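Local coordinates for protein trehalose monomycolate transport factor A (Mycolicibacterium smegmatis MC2 155, PDB 6T84) that is required for MmpL3-dependent transport of trehalose monomycolate to the cell wall, this chain being most of its MmpL3-interacting N-terminal domain, at residues G55-G59 / E60-I64; F65-E68 / E69-T72; G105-P109 / R110-S114. One frame throughout, in Å; residues are numbered along the deposited sequence.

Interaction 1. Residues G55-G59 / E60-I64; sequences GQIRG and EAVFI
Ile-57 and Val-62 meet on one face of a tight hairpin, their branches crossing at a slant. Ile-57 runs its CG1 branch out extended, which carries CD1 across to 4.1 Å from both CB and CG2 of Val-62. Nearer the strands, CG1 of Ile-57 lies 3.9 Å from CG1 of Val-62. Val-62 adopts a rotamer uncommon for valine: its CG1 sits between the backbone N and the carbonyl carbon (chi1 66°). There that methyl lies against the bare backbone of Gly-55, 3.7 Å from Gly-55 C, where the partner strand has no side chain to offer.

Glu-60 projects to this same face. The bend at chi2 (-68°) turns its carboxylate off to the side of the hairpin away from strand 55-57, where OE1 is hydrogen-bonded to ND1 of His-77. On the other face Gln-56 and Ala-61 form a non-hydrogen-bonded pair; the glutamine leans its CB on Glu-60 O at 3.6 Å before its chain extends outward.

Four backbone bonds hold the ladder, from Ile-57 N to Glu-60 O (2.8 Å) and its return bond, to the two between Gly-55 and Val-62. The two-residue link, Arg-58 and Gly-59, makes a type I' turn. Both linker residues have positive phi, as this turn requires, and the second is a glycine. Arg-58 leads its long side chain away from strand 60-64.

The hairpin joins strands 52-57 and 60-67 near one end of the nine-stranded sheet. Strand 71-77 flanks 60-67 on its other edge, Leu-76 touching both Ile-57 and Val-62, and helix 159-175 lies over this face through Leu-166 and Arg-170.

Interaction 2. Residues F65-E68 / E69-T72; sequences FDIE and EVAT
Asp-66 and Thr-72 lie side by side and point the same way from a non-hydrogen-bonded pair of antiparallel strands. The threonine hydroxyl OG1 donates to Asp-66 OD1 at 2.7 Å, meeting it from above the carboxylate plane, 42° out of it. Thr-72 turns OG1 beside its own backbone N (chi1 -67°), leaving CG2 to rest 3.7 Å from Phe-65 O. The buried carboxylate is well supplied: OD1 also pairs with Arg-14 NH2 in a salt bridge, and OD2 accepts from Asn-51 ND2, which would be expected to keep it ionised.

Next along the ladder, Ile-67 N bonds almost straight to Ala-71 O at 2.8 Å. Ile-67 O takes two donors, Val-70 N at 2.8 Å and Ala-71 N at a longer 3.3 Å, both in the carbonyl plane. Two residues thus answer one, a classic beta bulge just where the hairpin begins to turn. On this side Ile-67 CG2 packs against Val-70 CB at 4.0 Å.

Beyond the bulge the contact loosens. Glu-68 and Glu-69 stand in solvent at the bend with extended side chains whose ends are poorly ordered. As modelled, Glu-68 OE2 pairs with Lys-50 NZ in a salt bridge, but the position of that carboxylate is not firmly fixed.

The hairpin links strands 60-67 and 71-77. Helix 10-21 covers the Asp-66 and Thr-72 face, Trp-36 and Met-41 pack against Phe-65 on the other, and strand 148-153 continues the sheet past Thr-72.

Interaction 3. Residues G105-P109 / R110-S114; sequences GAIGP and RMVYS
Arg-110 O is gripped twice: Ile-107 N donates to it at 2.8 Å, and a water donates to it at 2.9 Å. The same water gives its other hydrogen to Gly-108 O at 2.6 Å, so it bridges the turn to the first residue pair of the hairpin. The turn itself, from Ile-107 to Arg-110, is type II'. Gly-108 has the positive phi (60°) that this turn needs at its first corner; Pro-109, at the second corner, supplies a ring-locked phi.

Arg-110 N returns a bond to Ile-107 O. At the next hydrogen-bonded pair, Val-112 N donates to Gly-105 O in a nearly straight bond of 2.9 Å, while the companion from Gly-105 N to Val-112 O is weak.

The side chains sort onto two faces. On one, Met-111 bends at chi2 (-81°), which curls the thioether back over its neighbour across the ladder and lays SD 3.7 Å from Ala-106 CB. On the other, Ile-107 CD1 approaches Val-112 CG2, but the valine is modelled in two conformers and the closeness of that approach is doubtful. Arg-110 stretches out from CG to NE on this second face, with Pro-109 CG lying obliquely 3.9 Å from its NH1.

Both terminal nitrogens of the buried arginine are engaged: NH1 bonds to the carbonyls of Ala-132 and Ala-135, NH2 to those of Pro-136 and Ala-139. Four backbone carbonyls accept from it, so the charge is probably steadied by peptide dipoles, and the hairpin is tied by polar bonds to the last turn of helix 126-134 and the loop that follows it, while Ile-107 packs on the same helix by apolar contact.

How the interactions relate
All three interactions are hairpins of the same antiparallel sheet. Interactions 1 and 2 use opposite ends of strand 60-67, pairing it first with 52-57 and then with 71-77; their centres are about 19 Å apart, they run on from one another along that strand, and Ile-64 CG2 also packs on Thr-72 CG2. Interaction 3 lies on the far side of the chain's centre from interaction 1, closing the opposite border of the sheet, whose last strand is 102-107. Interaction 1 is a surface contact held by backbone bonds and aliphatic branches. Interaction 2 is mostly buried and adds a charged cluster and a bulge. Interaction 3, partly buried, sends an arginine to carbonyl groups.

Interaction 1. Residues G55-G59 / E60-I64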
loop_
_atom_site.group_PDB
_atom_site.type_symbol
_atom_site.label_atom_id
_atom_site.label_comp_id
_atom_site.label_asym_id
_atom_site.label_seq_id
_atom_site.Cartn_x
_atom_site.Cartn_y
_atom_site.Cartn_z
ATOM N N GLY A 55 5.635 9.764 -9.184
ATOM C CA GLY A 55 6.472 10.742 -8.515
ATOM C C GLY A 55 7.584 10.105 -7.727
ATOM O O GLY A 55 7.892 8.933 -7.889
ATOM N N GLN A 56 8.200 10.883 -6.848
ATOM C CA GLN A 56 9.255 10.370 -5.949
ATOM C C GLN A 56 9.047 10.965 -4.570
ATOM O O GLN A 56 8.592 12.105 -4.445
ATOM C CB GLN A 56 10.659 10.782 -6.376
ATOM C CG GLN A 56 11.165 10.064 -7.649
ATOM C CD GLN A 56 12.621 10.394 -7.962
ATOM O OE1 GLN A 56 13.514 9.561 -7.779
ATOM N NE2 GLN A 56 12.861 11.613 -8.441
ATOM N N ILE A 57 9.388 10.190 -3.540
ATOM C CA ILE A 57 9.423 10.682 -2.150
ATOM C C ILE A 57 10.840 10.447 -1.678
ATOM O O ILE A 57 11.265 9.290 -1.587
ATOM C CB ILE A 57 8.448 9.912 -1.244
ATOM C CG1 ILE A 57 6.984 10.175 -1.629
ATOM C CG2 ILE A 57 8.680 10.268 0.233
ATOM C CD1 ILE A 57 6.002 9.309 -0.862
ATOM N N ARG A 58 11.575 11.543 -1.432
ATOM C CA ARG A 58 12.964 11.519 -0.989
ATOM C C ARG A 58 13.764 10.493 -1.785
ATOM O O ARG A 58 14.456 9.628 -1.257
ATOM C CB ARG A 58 13.079 11.366 0.528
ATOM C CG ARG A 58 12.334 12.486 1.347
ATOM C CD ARG A 58 12.818 13.951 1.110
ATOM N NE ARG A 58 12.104 14.963 1.930
ATOM C CZ ARG A 58 12.248 16.291 1.801
ATOM N NH1 ARG A 58 13.071 16.787 0.888
ATOM N NH2 ARG A 58 11.566 17.140 2.577
ATOM N N GLY A 59 13.585 10.541 -3.098
ATOM C CA GLY A 59 14.427 9.756 -3.966
ATOM C C GLY A 59 13.877 8.410 -4.363
ATOM O O GLY A 59 14.530 7.697 -5.132
ATOM N N GLU A 60 12.755 7.988 -3.812
ATOM C CA GLU A 60 12.218 6.675 -4.103
ATOM C C GLU A 60 10.910 6.844 -4.889
ATOM O O GLU A 60 10.059 7.683 -4.550
ATOM C CB GLU A 60 11.946 5.903 -2.818
ATOM C CG GLU A 60 13.226 5.515 -2.093
ATOM C CD GLU A 60 14.058 4.489 -2.831
ATOM O OE1 GLU A 60 13.567 3.807 -3.747
ATOM O OE2 GLU A 60 15.256 4.354 -2.470
ATOM N N ALA A 61 10.734 6.025 -5.931
ATOM C CA ALA A 61 9.520 6.118 -6.754
ATOM C C ALA A 61 8.252 5.874 -5.920
ATOM O O ALA A 61 8.198 4.983 -5.057
ATOM C CB ALA A 61 9.557 5.085 -7.885
ATOM N N VAL A 62 7.218 6.665 -6.219
ATOM C CA VAL A 62 5.887 6.443 -5.658
ATOM C C VAL A 62 4.887 6.544 -6.804
ATOM O O VAL A 62 4.978 7.446 -7.647
ATOM C CB VAL A 62 5.552 7.426 -4.509
ATOM C CG1 VAL A 62 5.442 8.869 -4.998
ATOM C CG2 VAL A 62 4.228 7.011 -3.802
ATOM N N PHE A 63 3.965 5.598 -6.858
ATOM C CA PHE A 63 2.903 5.572 -7.869
ATOM C C PHE A 63 1.550 5.573 -7.190
ATOM O O PHE A 63 1.380 4.889 -6.178
ATOM C CB PHE A 63 3.026 4.319 -8.750
ATOM C CG PHE A 63 4.416 4.167 -9.444
ATOM C CD1 PHE A 63 5.220 5.265 -9.766
ATOM C CD2 PHE A 63 4.883 2.944 -9.772
ATOM C CE1 PHE A 63 6.469 5.146 -10.416
ATOM C CE2 PHE A 63 6.106 2.800 -10.437
ATOM C CZ PHE A 63 6.895 3.908 -10.757
ATOM N N ILE A 64 0.610 6.369 -7.681
ATOM C CA ILE A 64 -0.730 6.463 -7.112
ATOM C C ILE A 64 -1.696 6.255 -8.259
ATOM O O ILE A 64 -1.550 6.892 -9.309
ATOM C CB ILE A 64 -0.947 7.837 -6.459
ATOM C CG1 ILE A 64 0.172 8.085 -5.411
ATOM C CG2 ILE A 64 -2.353 7.873 -5.789
ATOM C CD1 ILE A 64 1.274 9.018 -5.883
#

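Interaction 2. Residues F65-E68 / E69-T72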
loop_
_atom_site.group_PDB
_atom_site.type_symbol
_atom_site.label_atom_id
_atom_site.label_comp_id
_atom_site.label_asym_id
_atom_site.label_seq_id
_atom_site.Cartn_x
_atom_site.Cartn_y
_atom_site.Cartn_z
ATOM N N PHE A 65 -2.677 5.380 -8.068
ATOM C CA PHE A 65 -3.554 5.068 -9.202
ATOM C C PHE A 65 -4.851 4.467 -8.682
ATOM O O PHE A 65 -4.943 4.049 -7.522
ATOM C CB PHE A 65 -2.879 4.115 -10.211
ATOM C CG PHE A 65 -2.329 2.891 -9.578
ATOM C CD1 PHE A 65 -3.136 1.756 -9.404
ATOM C CD2 PHE A 65 -1.026 2.873 -9.092
ATOM C CE1 PHE A 65 -2.636 0.610 -8.734
ATOM C CE2 PHE A 65 -0.513 1.722 -8.468
ATOM C CZ PHE A 65 -1.316 0.587 -8.296
ATOM N N ASP A 66 -5.869 4.455 -9.548
ATOM C CA ASP A 66 -7.146 3.844 -9.226
ATOM C C ASP A 66 -7.269 2.522 -9.975
ATOM O O ASP A 66 -6.847 2.407 -11.130
ATOM C CB ASP A 66 -8.314 4.749 -9.650
ATOM C CG ASP A 66 -8.281 6.098 -8.976
ATOM O OD1 ASP A 66 -7.722 6.213 -7.862
ATOM O OD2 ASP A 66 -8.870 7.044 -9.544
ATOM N N ILE A 67 -7.844 1.536 -9.301
ATOM C CA ILE A 67 -8.307 0.304 -9.931
ATOM C C ILE A 67 -9.820 0.386 -9.885
ATOM O O ILE A 67 -10.413 0.262 -8.814
ATOM C CB ILE A 67 -7.808 -0.932 -9.161
ATOM C CG1 ILE A 67 -6.276 -0.827 -8.961
ATOM C CG2 ILE A 67 -8.255 -2.214 -9.867
ATOM C CD1 ILE A 67 -5.672 -2.002 -8.188
ATOM N N GLU A 68 -10.460 0.604 -11.037
ATOM C CA GLU A 68 -11.877 1.013 -11.046
ATOM C C GLU A 68 -12.768 0.226 -10.090
ATOM O O GLU A 68 -12.771 -1.008 -10.093
ATOM C CB GLU A 68 -12.445 0.895 -12.451
ATOM C CG GLU A 68 -12.071 2.035 -13.363
ATOM C CD GLU A 68 -12.407 1.723 -14.798
ATOM O OE1 GLU A 68 -13.568 1.938 -15.193
ATOM O OE2 GLU A 68 -11.517 1.233 -15.521
ATOM N N GLU A 69 -13.528 0.968 -9.285
ATOM C CA GLU A 69 -14.478 0.408 -8.323
ATOM C C GLU A 69 -13.841 -0.614 -7.378
ATOM O O GLU A 69 -14.514 -1.517 -6.875
ATOM C CB GLU A 69 -15.701 -0.172 -9.036
ATOM C CG GLU A 69 -16.386 0.819 -9.966
ATOM C CD GLU A 69 -17.537 0.196 -10.734
ATOM O OE1 GLU A 69 -17.709 -1.042 -10.648
ATOM O OE2 GLU A 69 -18.272 0.943 -11.420
ATOM N N VAL A 70 -12.541 -0.497 -7.121
ATOM C CA VAL A 70 -11.899 -1.408 -6.179
ATOM C C VAL A 70 -11.162 -0.593 -5.121
ATOM O O VAL A 70 -11.447 -0.694 -3.905
ATOM C CB VAL A 70 -10.916 -2.373 -6.859
ATOM C CG1 VAL A 70 -10.125 -3.140 -5.800
ATOM C CG2 VAL A 70 -11.640 -3.343 -7.790
ATOM N N ALA A 71 -10.202 0.205 -5.571
ATOM C CA ALA A 71 -9.344 0.895 -4.623
ATOM C C ALA A 71 -8.541 1.970 -5.331
ATOM O O ALA A 71 -8.271 1.876 -6.532
ATOM C CB ALA A 71 -8.323 -0.075 -4.009
ATOM N N THR A 72 -8.063 2.935 -4.547
ATOM C CA THR A 72 -6.954 3.798 -4.926
ATOM C C THR A 72 -5.729 3.250 -4.192
ATOM O O THR A 72 -5.803 2.984 -2.992
ATOM C CB THR A 72 -7.229 5.243 -4.489
ATOM O OG1 THR A 72 -8.352 5.771 -5.253
ATOM C CG2 THR A 72 -6.006 6.183 -4.669
#

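Interaction 3. Residues G105-P109 / R110-S114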
loop_
_atom_site.group_PDB
_atom_site.type_symbol
_atom_site.label_atom_id
_atom_site.label_comp_id
_atom_site.label_asym_id
_atom_site.label_seq_id
_atom_site.Cartn_x
_atom_site.Cartn_y
_atom_site.Cartn_z
ATOM N N GLY A 105 -1.716 -11.991 14.206
ATOM C CA GLY A 105 -2.503 -11.569 15.362
ATOM C C GLY A 105 -3.257 -10.279 15.065
ATOM O O GLY A 105 -3.117 -9.678 13.997
ATOM N N ALA A 106 -4.104 -9.888 15.993
ATOM C CA ALA A 106 -4.858 -8.645 15.904
ATOM C C ALA A 106 -4.082 -7.515 16.555
ATOM O O ALA A 106 -3.399 -7.702 17.589
ATOM C CB ALA A 106 -6.167 -8.769 16.661
ATOM N N ILE A 107 -4.242 -6.310 15.997
ATOM C CA ILE A 107 -3.797 -5.081 16.661
ATOM C C ILE A 107 -4.889 -4.048 16.464
ATOM O O ILE A 107 -5.015 -3.467 15.379
ATOM C CB ILE A 107 -2.462 -4.524 16.147
ATOM C CG1 ILE A 107 -1.373 -5.588 16.063
ATOM C CG2 ILE A 107 -2.021 -3.327 17.038
ATOM C CD1 ILE A 107 -0.056 -5.055 15.389
ATOM N N GLY A 108 -5.637 -3.768 17.507
ATOM C CA GLY A 108 -6.620 -2.722 17.386
ATOM C C GLY A 108 -7.640 -3.007 16.311
ATOM O O GLY A 108 -8.282 -4.061 16.280
ATOM N N PRO A 109 -7.808 -2.048 15.397
ATOM C CA PRO A 109 -8.804 -2.189 14.346
ATOM C C PRO A 109 -8.332 -3.099 13.234
ATOM O O PRO A 109 -9.062 -3.257 12.240
ATOM C CB PRO A 109 -8.927 -0.736 13.835
ATOM C CG PRO A 109 -7.546 -0.186 14.003
ATOM C CD PRO A 109 -7.083 -0.758 15.323
ATOM N N ARG A 110 -7.089 -3.637 13.328
ATOM C CA ARG A 110 -6.442 -4.349 12.211
ATOM C C ARG A 110 -6.035 -5.769 12.596
ATOM O O ARG A 110 -5.960 -6.154 13.781
ATOM C CB ARG A 110 -5.204 -3.542 11.738
ATOM C CG ARG A 110 -5.590 -2.282 10.959
ATOM C CD ARG A 110 -4.514 -1.241 10.886
ATOM N NE ARG A 110 -4.874 -0.280 9.869
ATOM C CZ ARG A 110 -5.282 0.947 10.059
ATOM N NH1 ARG A 110 -5.336 1.469 11.289
ATOM N NH2 ARG A 110 -5.609 1.657 9.011
ATOM N N MET A 111 -5.712 -6.550 11.550
ATOM C CA MET A 111 -5.107 -7.860 11.666
ATOM C C MET A 111 -3.817 -7.863 10.868
ATOM O O MET A 111 -3.735 -7.213 9.822
ATOM C CB MET A 111 -6.059 -8.937 11.098
ATOM C CG MET A 111 -7.412 -8.988 11.789
ATOM S SD MET A 111 -7.185 -9.931 13.293
ATOM C CE MET A 111 -8.834 -9.793 14.053
ATOM N N VAL A 112 -2.812 -8.564 11.380
ATOM C CA VAL A 112 -1.515 -8.709 10.729
ATOM C C VAL A 112 -1.388 -10.129 10.203
ATOM O O VAL A 112 -1.587 -11.087 10.961
ATOM C CB VAL A 112 -0.362 -8.431 11.713
ATOM C CG1 VAL A 112 0.970 -8.481 10.966
ATOM C CG2 VAL A 112 -0.571 -7.089 12.429
ATOM N N TYR A 113 -1.020 -10.253 8.921
ATOM C CA TYR A 113 -0.774 -11.535 8.275
ATOM C C TYR A 113 0.661 -11.504 7.746
ATOM O O TYR A 113 1.177 -10.441 7.346
ATOM C CB TYR A 113 -1.753 -11.766 7.086
ATOM C CG TYR A 113 -3.188 -11.695 7.521
ATOM C CD1 TYR A 113 -3.849 -10.461 7.573
ATOM C CD2 TYR A 113 -3.887 -12.818 7.864
ATOM C CE1 TYR A 113 -5.189 -10.366 7.917
ATOM C CE2 TYR A 113 -5.249 -12.707 8.276
ATOM C CZ TYR A 113 -5.858 -11.483 8.296
ATOM O OH TYR A 113 -7.160 -11.334 8.732
ATOM N N SER A 114 1.316 -12.659 7.684
ATOM C CA SER A 114 2.645 -12.654 7.088
ATOM C C SER A 114 3.005 -14.015 6.532
ATOM O O SER A 114 2.489 -15.055 6.965
ATOM C CB SER A 114 3.694 -12.267 8.124
ATOM O OG SER A 114 4.991 -12.141 7.540
HETATM O O HOH W 1 -8.427 -6.458 15.236
#